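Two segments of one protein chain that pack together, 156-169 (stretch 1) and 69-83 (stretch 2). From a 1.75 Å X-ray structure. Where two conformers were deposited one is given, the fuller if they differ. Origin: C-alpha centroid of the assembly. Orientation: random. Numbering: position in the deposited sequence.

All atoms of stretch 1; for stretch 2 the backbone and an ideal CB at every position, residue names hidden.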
# COMPACT_ATOMS: atom_id res chain seq x y z
N SER A 156 8.58 -11.30 3.93
CA SER A 156 7.29 -10.97 3.36
C SER A 156 6.38 -10.28 4.38
O SER A 156 5.69 -9.30 4.05
CB SER A 156 6.58 -12.21 2.80
OG SER A 156 5.28 -11.86 2.36
N ILE A 157 6.37 -10.78 5.62
CA ILE A 157 5.64 -10.08 6.69
C ILE A 157 6.20 -10.43 8.07
O ILE A 157 6.60 -11.58 8.34
CB ILE A 157 4.11 -10.29 6.62
CG1 ILE A 157 3.38 -9.22 7.46
CG2 ILE A 157 3.73 -11.72 7.02
CD1 ILE A 157 1.85 -9.25 7.30
N GLU A 158 6.28 -9.40 8.90
CA GLU A 158 6.55 -9.57 10.32
C GLU A 158 5.62 -8.64 11.10
O GLU A 158 5.14 -7.64 10.56
CB GLU A 158 8.03 -9.30 10.63
CG GLU A 158 8.57 -7.91 10.27
CD GLU A 158 10.05 -7.74 10.57
OE1 GLU A 158 10.65 -8.69 11.16
OE2 GLU A 158 10.60 -6.64 10.28
N LEU A 159 5.42 -8.95 12.39
CA LEU A 159 4.54 -8.15 13.28
C LEU A 159 5.31 -7.78 14.52
O LEU A 159 6.08 -8.62 15.04
CB LEU A 159 3.35 -8.99 13.76
CG LEU A 159 2.09 -9.15 12.93
CD1 LEU A 159 2.39 -9.90 11.64
CD2 LEU A 159 0.99 -9.88 13.72
N PHE A 160 5.10 -6.56 15.02
CA PHE A 160 5.64 -6.13 16.30
C PHE A 160 4.52 -5.66 17.20
O PHE A 160 3.79 -4.74 16.84
CB PHE A 160 6.62 -4.97 16.10
CG PHE A 160 7.78 -5.32 15.23
CD1 PHE A 160 8.97 -5.77 15.80
CD2 PHE A 160 7.70 -5.15 13.85
CE1 PHE A 160 10.05 -6.10 15.00
CE2 PHE A 160 8.78 -5.46 13.04
CZ PHE A 160 9.95 -5.94 13.60
N LEU A 161 4.37 -6.30 18.36
CA LEU A 161 3.29 -5.98 19.30
C LEU A 161 3.91 -5.16 20.41
O LEU A 161 4.92 -5.56 21.00
CB LEU A 161 2.68 -7.26 19.90
CG LEU A 161 2.35 -8.44 18.95
CD1 LEU A 161 1.93 -9.71 19.72
CD2 LEU A 161 1.33 -8.07 17.91
N LEU A 162 3.33 -4.00 20.68
CA LEU A 162 3.91 -3.06 21.61
C LEU A 162 2.84 -2.68 22.60
O LEU A 162 1.69 -2.45 22.22
CB LEU A 162 4.34 -1.80 20.85
CG LEU A 162 5.14 -1.96 19.54
CD1 LEU A 162 5.34 -0.60 18.88
CD2 LEU A 162 6.46 -2.67 19.81
N SER A 163 3.20 -2.57 23.88
CA SER A 163 2.25 -2.06 24.86
C SER A 163 3.05 -1.47 26.01
O SER A 163 4.10 -2.00 26.36
CB SER A 163 1.27 -3.14 25.38
OG SER A 163 0.18 -2.54 26.11
N ASP A 164 2.52 -0.39 26.59
CA ASP A 164 3.21 0.31 27.67
C ASP A 164 2.97 -0.39 29.01
O ASP A 164 2.21 0.09 29.86
CB ASP A 164 2.77 1.77 27.74
CG ASP A 164 3.66 2.60 28.65
OD1 ASP A 164 4.72 2.11 29.10
OD2 ASP A 164 3.28 3.75 28.90
N VAL A 165 3.62 -1.53 29.18
CA VAL A 165 3.54 -2.34 30.39
C VAL A 165 4.98 -2.64 30.80
O VAL A 165 5.89 -2.42 30.01
CB VAL A 165 2.72 -3.64 30.18
CG1 VAL A 165 1.24 -3.32 29.97
CG2 VAL A 165 3.29 -4.49 29.01
N SER A 166 5.19 -3.13 32.03
CA SER A 166 6.53 -3.35 32.55
C SER A 166 7.26 -4.50 31.85
O SER A 166 8.42 -4.36 31.47
CB SER A 166 6.50 -3.59 34.06
OG SER A 166 6.07 -2.41 34.71
N THR A 167 6.57 -5.62 31.67
CA THR A 167 7.19 -6.82 31.13
C THR A 167 6.23 -7.51 30.17
O THR A 167 5.07 -7.14 30.08
CB THR A 167 7.56 -7.83 32.24
OG1 THR A 167 6.38 -8.50 32.71
CG2 THR A 167 8.25 -7.14 33.43
N ASP A 168 6.72 -8.55 29.51
CA ASP A 168 5.88 -9.28 28.55
C ASP A 168 4.86 -10.21 29.19
O ASP A 168 4.03 -10.79 28.47
CB ASP A 168 6.73 -10.00 27.50
CG ASP A 168 7.69 -11.01 28.08
OD1 ASP A 168 7.54 -11.41 29.27
OD2 ASP A 168 8.62 -11.41 27.33
N SER A 169 4.92 -10.36 30.52
CA SER A 169 3.91 -11.14 31.24
C SER A 169 3.01 -10.26 32.12
O SER A 169 2.15 -10.77 32.85
CB SER A 169 4.56 -12.26 32.07
OG SER A 169 5.50 -11.71 32.98
N UNK A 69 -4.83 -10.69 28.91
CA UNK A 69 -3.92 -10.52 27.80
C UNK A 69 -2.55 -10.10 28.28
O UNK A 69 -2.43 -9.27 29.19
CB UNK A 69 -4.47 -9.49 26.81
N UNK A 70 -1.51 -10.69 27.69
CA UNK A 70 -0.15 -10.21 27.91
C UNK A 70 0.55 -10.13 26.57
O UNK A 70 0.08 -10.70 25.60
CB UNK A 70 0.62 -11.12 28.88
N UNK A 71 1.69 -9.44 26.50
CA UNK A 71 2.43 -9.45 25.22
C UNK A 71 2.87 -10.87 24.87
O UNK A 71 2.77 -11.29 23.71
CB UNK A 71 3.65 -8.53 25.29
N UNK A 72 3.32 -11.62 25.88
CA UNK A 72 3.70 -13.02 25.66
C UNK A 72 2.55 -13.90 25.10
O UNK A 72 2.72 -14.62 24.10
CB UNK A 72 4.20 -13.61 26.98
N UNK A 73 1.35 -13.82 25.68
CA UNK A 73 0.27 -14.64 25.16
C UNK A 73 -0.34 -14.11 23.85
O UNK A 73 -0.80 -14.90 23.03
CB UNK A 73 -0.83 -14.76 26.22
N UNK A 74 -0.22 -12.79 23.61
CA UNK A 74 -0.64 -12.24 22.31
C UNK A 74 0.28 -12.74 21.20
O UNK A 74 -0.19 -13.12 20.11
CB UNK A 74 -0.64 -10.71 22.34
N UNK A 75 1.58 -12.79 21.48
CA UNK A 75 2.54 -13.31 20.53
C UNK A 75 2.18 -14.76 20.26
O UNK A 75 2.14 -15.19 19.10
CB UNK A 75 3.97 -13.17 21.05
N UNK A 76 1.86 -15.51 21.31
CA UNK A 76 1.52 -16.94 21.09
C UNK A 76 0.30 -17.08 20.16
O UNK A 76 0.30 -17.89 19.22
CB UNK A 76 1.24 -17.63 22.42
N UNK A 77 -0.74 -16.28 20.43
CA UNK A 77 -1.98 -16.33 19.62
C UNK A 77 -1.73 -15.89 18.16
O UNK A 77 -2.27 -16.48 17.22
CB UNK A 77 -3.05 -15.44 20.25
N UNK A 78 -0.90 -14.88 17.98
CA UNK A 78 -0.62 -14.40 16.60
C UNK A 78 0.28 -15.36 15.84
O UNK A 78 0.24 -15.43 14.62
CB UNK A 78 0.03 -13.02 16.64
N UNK A 79 1.10 -16.12 16.55
CA UNK A 79 1.89 -17.17 15.90
C UNK A 79 0.94 -18.23 15.33
O UNK A 79 1.10 -18.67 14.18
CB UNK A 79 2.88 -17.80 16.88
N UNK A 80 -0.04 -18.62 16.13
CA UNK A 80 -1.06 -19.59 15.72
C UNK A 80 -1.89 -19.06 14.53
O UNK A 80 -2.07 -19.76 13.53
CB UNK A 80 -1.98 -19.91 16.90
N UNK A 81 -2.35 -17.82 14.62
CA UNK A 81 -3.05 -17.16 13.55
C UNK A 81 -2.20 -17.08 12.28
O UNK A 81 -2.72 -17.26 11.18
CB UNK A 81 -3.48 -15.76 14.00
N UNK A 82 -0.91 -16.78 12.41
CA UNK A 82 -0.05 -16.62 11.24
C UNK A 82 0.14 -17.95 10.50
O UNK A 82 0.20 -18.01 9.25
CB UNK A 82 1.31 -16.05 11.66
N UNK A 83 0.22 -19.02 11.27
CA UNK A 83 0.26 -20.36 10.66
C UNK A 83 -1.01 -20.67 9.85
O UNK A 83 -0.91 -21.14 8.70
CB UNK A 83 0.45 -21.42 11.75

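Stretch 2 is mostly helix and runs against strand 158-163 at 156° between N-to-C directions, with a closest axial approach of 9.3 Å.

At position 69 the ideal CB has no atom of stretch 1 within 5.5 Å, so nothing visible restricts the choice; the residue is Leu69.

Position 70 has extended angles (-135/165) directly before the helix, where free backbone NH groups favour a capping Ser, Thr, Asp or Asn. Its ideal CB lies 3.5 Å from Asp168 O, so a compact side chain is plausible. Thr70 caps the helix, its OG1 accepting from the backbone N of position 73 at 2.9 Å, while its CG2 lies 3.5 Å from Ser169 O.

The CB at 71 points toward the hollow formed by Leu161, Ser163 and Val165, so Leu, Ile or Met would suit. Leu71 (m, t) fills it: CD2 is 3.9 Å from Ser163 CB and CD1 is 3.9 Å from Val165 CG2. Leu71 N, at a poor angle to Asp168 O, instead donates to a water, 2.8 Å from its oxygen, that in turn donates to Thr167 O.

At 72 the backbone makes the main polar contact: N donates to Asp168 O at 2.8 Å and 163°, a backbone bond open to any residue but proline. The ideal CB at 72 is tight, 3.2 Å from Asp168 O. The carboxylate of Asp168 is nearby, so a polar chain is plausible. Gln72 reaches Asp168 through a water, which donates to both Gln72 OE1 and Asp168 OD1.

Position 73 points sideways, beyond reach, but lies three residues after the cap, where a side-chain acceptor could return to the backbone. Asn73 OD1 does so, accepting from Thr70 N at 2.8 Å.

At 74 the ideal CB is 3.8 Å from Leu161 CD1, so an apolar residue fits; Leu74 meets that methyl through its CB.

At 75 the CA-to-CB bond points sideways and the ideal CB lies 4.2 Å from Leu161 CD1, permitting a long chain that turns outward. The end of Lys75 leads away, toward position 79.

Positions 76 and 77 find no contact: Glu76 and Met77.

The CB at 78 points toward stretch 1, its ideal CB 4.4 Å from Leu159 CD2, inviting a large apolar group. Phe78 places CD1 3.7 Å from Leu159 CD2 and CD2 4.2 Å from Leu161 CD1, both approaches oblique.

Positions 79, 80 and 81 are out of reach: Glu79, bridged through OE2 to Lys75 NZ (2.8 Å), Leu80 and Ala81.

Position 82 points toward stretch 1 across a gap exceeding 5.5 Å, favouring a longer apolar chain; Leu82 CD1 comes within 4.4 Å of Ile157 CG2. Position 83, Leu83, makes no contact.

Stretch 2, residues 69-83: LTLQNLKEMFELALL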
# COMPACT_ATOMS: atom_id res chain seq x y z
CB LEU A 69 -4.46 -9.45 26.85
CG LEU A 69 -5.84 -9.73 26.23
CD1 LEU A 69 -6.24 -8.52 25.37
CD2 LEU A 69 -5.81 -11.04 25.42
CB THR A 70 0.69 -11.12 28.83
OG1 THR A 70 0.94 -12.37 28.17
CG2 THR A 70 -0.01 -11.35 30.20
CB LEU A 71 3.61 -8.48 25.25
CG LEU A 71 3.23 -7.00 25.32
CD1 LEU A 71 4.49 -6.19 25.71
CD2 LEU A 71 2.70 -6.51 24.00
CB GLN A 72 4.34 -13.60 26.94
CG GLN A 72 4.65 -15.11 26.87
CD GLN A 72 5.56 -15.62 28.02
OE1 GLN A 72 6.64 -15.08 28.25
NE2 GLN A 72 5.15 -16.68 28.67
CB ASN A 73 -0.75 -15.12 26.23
CG ASN A 73 -1.70 -14.04 26.72
OD1 ASN A 73 -1.87 -13.00 26.10
ND2 ASN A 73 -2.36 -14.30 27.86
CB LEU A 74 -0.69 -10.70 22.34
CG LEU A 74 -1.91 -10.13 23.07
CD1 LEU A 74 -1.74 -8.62 23.37
CD2 LEU A 74 -3.20 -10.39 22.25
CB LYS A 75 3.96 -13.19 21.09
CG LYS A 75 5.02 -13.94 20.27
CD LYS A 75 6.42 -13.39 20.57
CE LYS A 75 7.50 -14.43 20.31
NZ LYS A 75 7.65 -14.85 18.89
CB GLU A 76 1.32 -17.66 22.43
CG GLU A 76 1.05 -19.14 22.24
CD GLU A 76 0.57 -19.87 23.51
OE1 GLU A 76 0.26 -19.22 24.53
OE2 GLU A 76 0.49 -21.12 23.42
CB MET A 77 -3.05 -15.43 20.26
CG MET A 77 -3.51 -15.86 21.67
SD MET A 77 -4.42 -14.47 22.40
CE MET A 77 -4.05 -14.58 24.12
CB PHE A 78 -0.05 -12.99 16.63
CG PHE A 78 -1.11 -11.94 16.60
CD1 PHE A 78 -1.80 -11.66 15.41
CD2 PHE A 78 -1.46 -11.25 17.74
CE1 PHE A 78 -2.82 -10.69 15.39
CE2 PHE A 78 -2.47 -10.29 17.74
CZ PHE A 78 -3.14 -10.00 16.57
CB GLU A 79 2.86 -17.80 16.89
CG GLU A 79 4.08 -16.92 17.22
CD GLU A 79 4.85 -17.53 18.39
OE1 GLU A 79 4.53 -18.66 18.78
OE2 GLU A 79 5.78 -16.88 18.91
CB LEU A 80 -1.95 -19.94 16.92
CG LEU A 80 -1.21 -20.75 18.00
CD1 LEU A 80 -2.06 -20.82 19.26
CD2 LEU A 80 -0.89 -22.15 17.50
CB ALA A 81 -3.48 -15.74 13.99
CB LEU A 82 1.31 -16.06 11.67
CG LEU A 82 2.31 -15.80 10.55
CD1 LEU A 82 1.78 -14.82 9.47
CD2 LEU A 82 3.58 -15.25 11.18
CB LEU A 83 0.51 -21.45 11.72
CG LEU A 83 1.90 -21.44 12.34
CD1 LEU A 83 1.92 -22.23 13.64
CD2 LEU A 83 2.95 -21.97 11.33
O HOH W 1 2.55 -7.84 28.69
O HOH W 2 7.68 -14.05 30.38
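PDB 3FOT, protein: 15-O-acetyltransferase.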